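Excinuclease ABC, subunit A. (PDB 2VF7) binds DNA and hydrolyses ATP as a zinc-containing UvrA-family ABC protein, probably recognising damage in nucleotide excision repair. Local coordinates at residues A[148-162]-A[282-296]. The protein carries 1 engineered substitution. Sequence-based numbering, arbitrary orientation.
With ZN (zinc ion), chain F.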
# COMPACT_ATOMS: atom_id res chain seq x y z
N GLU A 148 -11.05 8.77 22.65
CA GLU A 148 -10.50 9.42 23.83
C GLU A 148 -10.64 10.95 23.74
O GLU A 148 -10.48 11.67 24.73
CB GLU A 148 -9.04 8.96 24.02
CG GLU A 148 -8.08 9.89 24.80
CD GLU A 148 -8.06 9.65 26.31
OE1 GLU A 148 -8.88 8.85 26.81
OE2 GLU A 148 -7.21 10.27 26.99
N GLY A 149 -10.99 11.44 22.55
CA GLY A 149 -11.12 12.89 22.32
C GLY A 149 -12.49 13.40 21.89
O GLY A 149 -12.90 14.49 22.27
N ALA A 150 -13.19 12.60 21.09
CA ALA A 150 -14.46 13.01 20.49
C ALA A 150 -15.61 13.13 21.49
O ALA A 150 -15.80 12.25 22.34
CB ALA A 150 -14.84 12.04 19.37
N CYS A 151 -16.37 14.21 21.37
CA CYS A 151 -17.60 14.40 22.13
C CYS A 151 -18.54 13.21 21.88
O CYS A 151 -18.77 12.84 20.74
CB CYS A 151 -18.28 15.71 21.70
SG CYS A 151 -20.00 15.91 22.21
N PRO A 152 -19.05 12.59 22.96
CA PRO A 152 -19.95 11.42 22.87
C PRO A 152 -21.35 11.69 22.27
O PRO A 152 -22.01 10.74 21.82
CB PRO A 152 -20.08 10.95 24.33
CG PRO A 152 -19.03 11.70 25.11
CD PRO A 152 -18.78 12.98 24.36
N GLU A 153 -21.80 12.95 22.28
CA GLU A 153 -23.07 13.37 21.67
C GLU A 153 -23.08 13.32 20.14
O GLU A 153 -24.02 12.82 19.53
CB GLU A 153 -23.43 14.79 22.13
CG GLU A 153 -24.41 14.88 23.28
CD GLU A 153 -25.72 15.58 22.92
OE1 GLU A 153 -26.31 15.28 21.86
OE2 GLU A 153 -26.16 16.43 23.72
N CYS A 154 -22.03 13.85 19.52
CA CYS A 154 -21.97 13.98 18.06
C CYS A 154 -20.92 13.06 17.48
O CYS A 154 -20.92 12.80 16.27
CB CYS A 154 -21.71 15.43 17.66
SG CYS A 154 -20.23 16.18 18.39
N HIS A 155 -20.07 12.54 18.36
CA HIS A 155 -18.91 11.69 18.01
C HIS A 155 -17.88 12.46 17.20
O HIS A 155 -17.30 11.93 16.24
CB HIS A 155 -19.32 10.40 17.30
CG HIS A 155 -20.28 9.55 18.07
ND1 HIS A 155 -21.57 9.30 17.64
CD2 HIS A 155 -20.14 8.91 19.26
CE1 HIS A 155 -22.18 8.53 18.53
NE2 HIS A 155 -21.34 8.28 19.52
N GLY A 156 -17.66 13.72 17.59
CA GLY A 156 -16.65 14.56 16.98
C GLY A 156 -17.09 15.30 15.73
O GLY A 156 -16.26 15.95 15.09
N LEU A 157 -18.37 15.21 15.39
CA LEU A 157 -18.92 15.85 14.18
C LEU A 157 -19.36 17.30 14.40
O LEU A 157 -19.43 18.08 13.45
CB LEU A 157 -20.08 15.04 13.57
CG LEU A 157 -19.84 13.66 12.95
CD1 LEU A 157 -21.11 13.19 12.28
CD2 LEU A 157 -18.68 13.63 11.95
N GLY A 158 -19.65 17.65 15.65
CA GLY A 158 -20.06 19.02 15.99
C GLY A 158 -21.53 19.30 15.72
O GLY A 158 -22.05 20.31 16.18
N ARG A 159 -22.17 18.40 14.98
CA ARG A 159 -23.59 18.48 14.63
C ARG A 159 -24.31 17.19 15.03
O ARG A 159 -23.75 16.08 14.95
CB ARG A 159 -23.79 18.71 13.12
CG ARG A 159 -23.10 19.92 12.51
CD ARG A 159 -23.89 21.20 12.73
NE ARG A 159 -25.06 21.29 11.86
CZ ARG A 159 -25.88 22.33 11.80
NH1 ARG A 159 -25.67 23.40 12.54
NH2 ARG A 159 -26.92 22.31 10.98
N VAL A 160 -25.57 17.33 15.43
CA VAL A 160 -26.41 16.20 15.84
C VAL A 160 -27.50 15.94 14.79
O VAL A 160 -28.23 16.86 14.41
CB VAL A 160 -27.01 16.44 17.27
CG1 VAL A 160 -28.32 15.69 17.47
CG2 VAL A 160 -25.99 16.04 18.33
N TYR A 161 -27.61 14.68 14.34
CA TYR A 161 -28.45 14.31 13.19
C TYR A 161 -29.66 13.42 13.51
O TYR A 161 -29.52 12.32 14.04
CB TYR A 161 -27.59 13.67 12.08
CG TYR A 161 -26.61 14.62 11.43
CD1 TYR A 161 -25.27 14.64 11.82
CD2 TYR A 161 -27.01 15.50 10.42
CE1 TYR A 161 -24.36 15.51 11.23
CE2 TYR A 161 -26.11 16.38 9.83
CZ TYR A 161 -24.79 16.38 10.24
OH TYR A 161 -23.90 17.25 9.66
N THR A 162 -30.85 13.90 13.17
CA THR A 162 -32.06 13.13 13.40
C THR A 162 -32.86 12.88 12.12
O THR A 162 -32.50 13.32 11.02
CB THR A 162 -32.99 13.76 14.46
OG1 THR A 162 -32.93 15.19 14.39
CG2 THR A 162 -32.58 13.32 15.87
N MET A 282 -32.80 14.11 6.18
CA MET A 282 -32.31 14.28 7.54
C MET A 282 -32.58 15.68 8.05
O MET A 282 -32.91 16.59 7.27
CB MET A 282 -30.82 14.02 7.59
CG MET A 282 -30.44 12.59 7.96
SD MET A 282 -28.65 12.38 8.06
CE MET A 282 -28.29 12.17 6.34
N ILE A 283 -32.46 15.86 9.36
CA ILE A 283 -32.55 17.19 9.95
C ILE A 283 -31.26 17.49 10.74
O ILE A 283 -30.76 16.62 11.45
CB ILE A 283 -33.88 17.40 10.76
CG1 ILE A 283 -34.20 16.19 11.63
CG2 ILE A 283 -35.06 17.63 9.80
CD1 ILE A 283 -35.44 16.36 12.51
N SER A 284 -30.72 18.70 10.58
CA SER A 284 -29.40 19.03 11.14
C SER A 284 -29.45 20.12 12.21
O SER A 284 -30.13 21.15 12.04
CB SER A 284 -28.40 19.42 10.04
OG SER A 284 -27.09 19.58 10.55
N GLU A 285 -28.72 19.88 13.29
CA GLU A 285 -28.71 20.75 14.46
C GLU A 285 -27.31 20.76 15.05
O GLU A 285 -26.57 19.78 14.93
CB GLU A 285 -29.71 20.23 15.50
CG GLU A 285 -29.93 21.13 16.70
CD GLU A 285 -30.82 22.32 16.38
OE1 GLU A 285 -30.35 23.48 16.53
OE2 GLU A 285 -31.97 22.09 15.97
N GLU A 286 -26.94 21.86 15.69
CA GLU A 286 -25.66 21.94 16.38
C GLU A 286 -25.68 21.11 17.66
O GLU A 286 -26.63 21.20 18.46
CB GLU A 286 -25.27 23.39 16.68
CG GLU A 286 -25.49 24.37 15.52
CD GLU A 286 -26.88 25.02 15.54
OE1 GLU A 286 -27.13 25.87 16.44
OE2 GLU A 286 -27.71 24.70 14.66
N CYS A 287 -24.64 20.29 17.83
CA CYS A 287 -24.40 19.56 19.07
C CYS A 287 -24.50 20.50 20.26
O CYS A 287 -23.96 21.60 20.20
CB CYS A 287 -23.00 18.97 19.04
SG CYS A 287 -22.57 18.01 20.46
N PRO A 288 -25.24 20.11 21.33
CA PRO A 288 -25.40 20.94 22.53
C PRO A 288 -24.36 20.72 23.65
O PRO A 288 -24.21 21.58 24.51
CB PRO A 288 -26.81 20.58 23.02
CG PRO A 288 -27.15 19.25 22.36
CD PRO A 288 -26.03 18.86 21.44
N LEU A 289 -23.65 19.59 23.64
CA LEU A 289 -22.55 19.34 24.59
C LEU A 289 -21.24 20.05 24.17
O LEU A 289 -20.38 20.32 25.00
CB LEU A 289 -22.33 17.83 24.80
CG LEU A 289 -21.34 17.38 25.88
CD1 LEU A 289 -21.92 17.50 27.29
CD2 LEU A 289 -20.84 15.96 25.63
N CYS A 290 -21.09 20.32 22.88
CA CYS A 290 -19.97 21.09 22.35
C CYS A 290 -20.49 22.02 21.24
O CYS A 290 -20.51 21.67 20.05
CB CYS A 290 -18.86 20.16 21.84
SG CYS A 290 -19.38 18.89 20.63
N HIS A 291 -20.91 23.21 21.66
CA HIS A 291 -21.74 24.11 20.85
C HIS A 291 -21.05 24.66 19.60
O HIS A 291 -21.05 25.87 19.36
CB HIS A 291 -22.25 25.27 21.71
CG HIS A 291 -22.81 24.84 23.04
ND1 HIS A 291 -22.02 24.61 24.14
CD2 HIS A 291 -24.08 24.61 23.44
CE1 HIS A 291 -22.77 24.26 25.16
NE2 HIS A 291 -24.03 24.25 24.76
N GLY A 292 -20.49 23.77 18.79
CA GLY A 292 -19.68 24.15 17.64
C GLY A 292 -18.36 23.39 17.63
O GLY A 292 -18.01 22.77 16.63
N LYS A 293 -17.64 23.46 18.75
CA LYS A 293 -16.43 22.65 18.99
C LYS A 293 -16.86 21.20 18.82
O LYS A 293 -18.05 20.94 18.62
CB LYS A 293 -15.88 22.90 20.40
CG LYS A 293 -16.35 24.20 21.08
CD LYS A 293 -15.26 25.24 21.24
CE LYS A 293 -15.82 26.55 21.80
NZ LYS A 293 -14.88 27.30 22.70
N ARG A 294 -15.93 20.25 18.91
CA ARG A 294 -16.27 18.86 18.56
C ARG A 294 -15.86 17.78 19.58
O ARG A 294 -15.99 16.58 19.31
CB ARG A 294 -15.73 18.52 17.16
CG ARG A 294 -16.24 19.42 16.03
CD ARG A 294 -15.95 18.83 14.65
NE ARG A 294 -14.62 19.17 14.12
CZ ARG A 294 -13.86 18.34 13.40
NH1 ARG A 294 -14.26 17.10 13.14
NH2 ARG A 294 -12.68 18.75 12.94
N LEU A 295 -15.40 18.20 20.76
CA LEU A 295 -14.79 17.28 21.74
C LEU A 295 -15.39 17.28 23.16
O LEU A 295 -16.32 18.04 23.46
CB LEU A 295 -13.27 17.46 21.81
CG LEU A 295 -12.54 18.56 21.04
CD1 LEU A 295 -12.77 19.93 21.65
CD2 LEU A 295 -11.06 18.23 21.01
N ARG A 296 -14.85 16.40 24.01
CA ARG A 296 -15.24 16.33 25.42
C ARG A 296 -15.03 17.68 26.09
O ARG A 296 -14.09 18.41 25.74
CB ARG A 296 -14.49 15.22 26.17
CG ARG A 296 -15.28 13.90 26.24
CD ARG A 296 -14.59 12.80 27.06
NE ARG A 296 -15.12 11.46 26.76
CZ ARG A 296 -14.80 10.76 25.67
NH1 ARG A 296 -13.97 11.25 24.77
NH2 ARG A 296 -15.33 9.56 25.47
ZN ZN F . -20.60 17.32 20.31
O HOH W 1 -24.81 19.72 9.10
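Arg-159 reaches across to Ser-284 and Glu-286. Its NH2 donates to Ser-284 OG at 2.8 Å, and its NH1 forms a salt bridge with Glu-286 OE2 at 3.2 Å. Bends at chi2 (-81°) and chi3 (-75°) fold the guanidinium back over the Glu-285 carbonyl. Ser-284 OG is also bonded to a water, which Tyr-161 OH holds from the other strand. The sulfur of Met-282 meets the Tyr-161 ring obliquely, a Met-aromatic contact, and Phe-266 of helix 258-268 touches both residues. Strands 159-162 and 283-286 pair antiparallel. Val-160 N gives a 2.7 Å bond to Glu-285 O, and Thr-162 and Ile-283 exchange both backbone bonds. This two-stranded ribbon leads out of a Cys4 zinc module built from two CxxC motifs. Cys-151 and Cys-154 supply two thiolates, Cys-287 and Cys-290 the others, so one ion ties together chain parts separated by a long insertion that contains several helices. Gly-158 N donates to Cys-154 SG at 3.2 Å, which probably tempers the negative charge on that thiolate. Gly-158 O accepts Cys-287 N. Arg-294 NH1 meets Gly-156 O almost head-on (C=O...N 169°) at 3.0 Å. Arg-294 O takes Cys-151 N, and Gly-149 O takes Arg-296 N. Arg-296 NH1 bonds Pro-147 O.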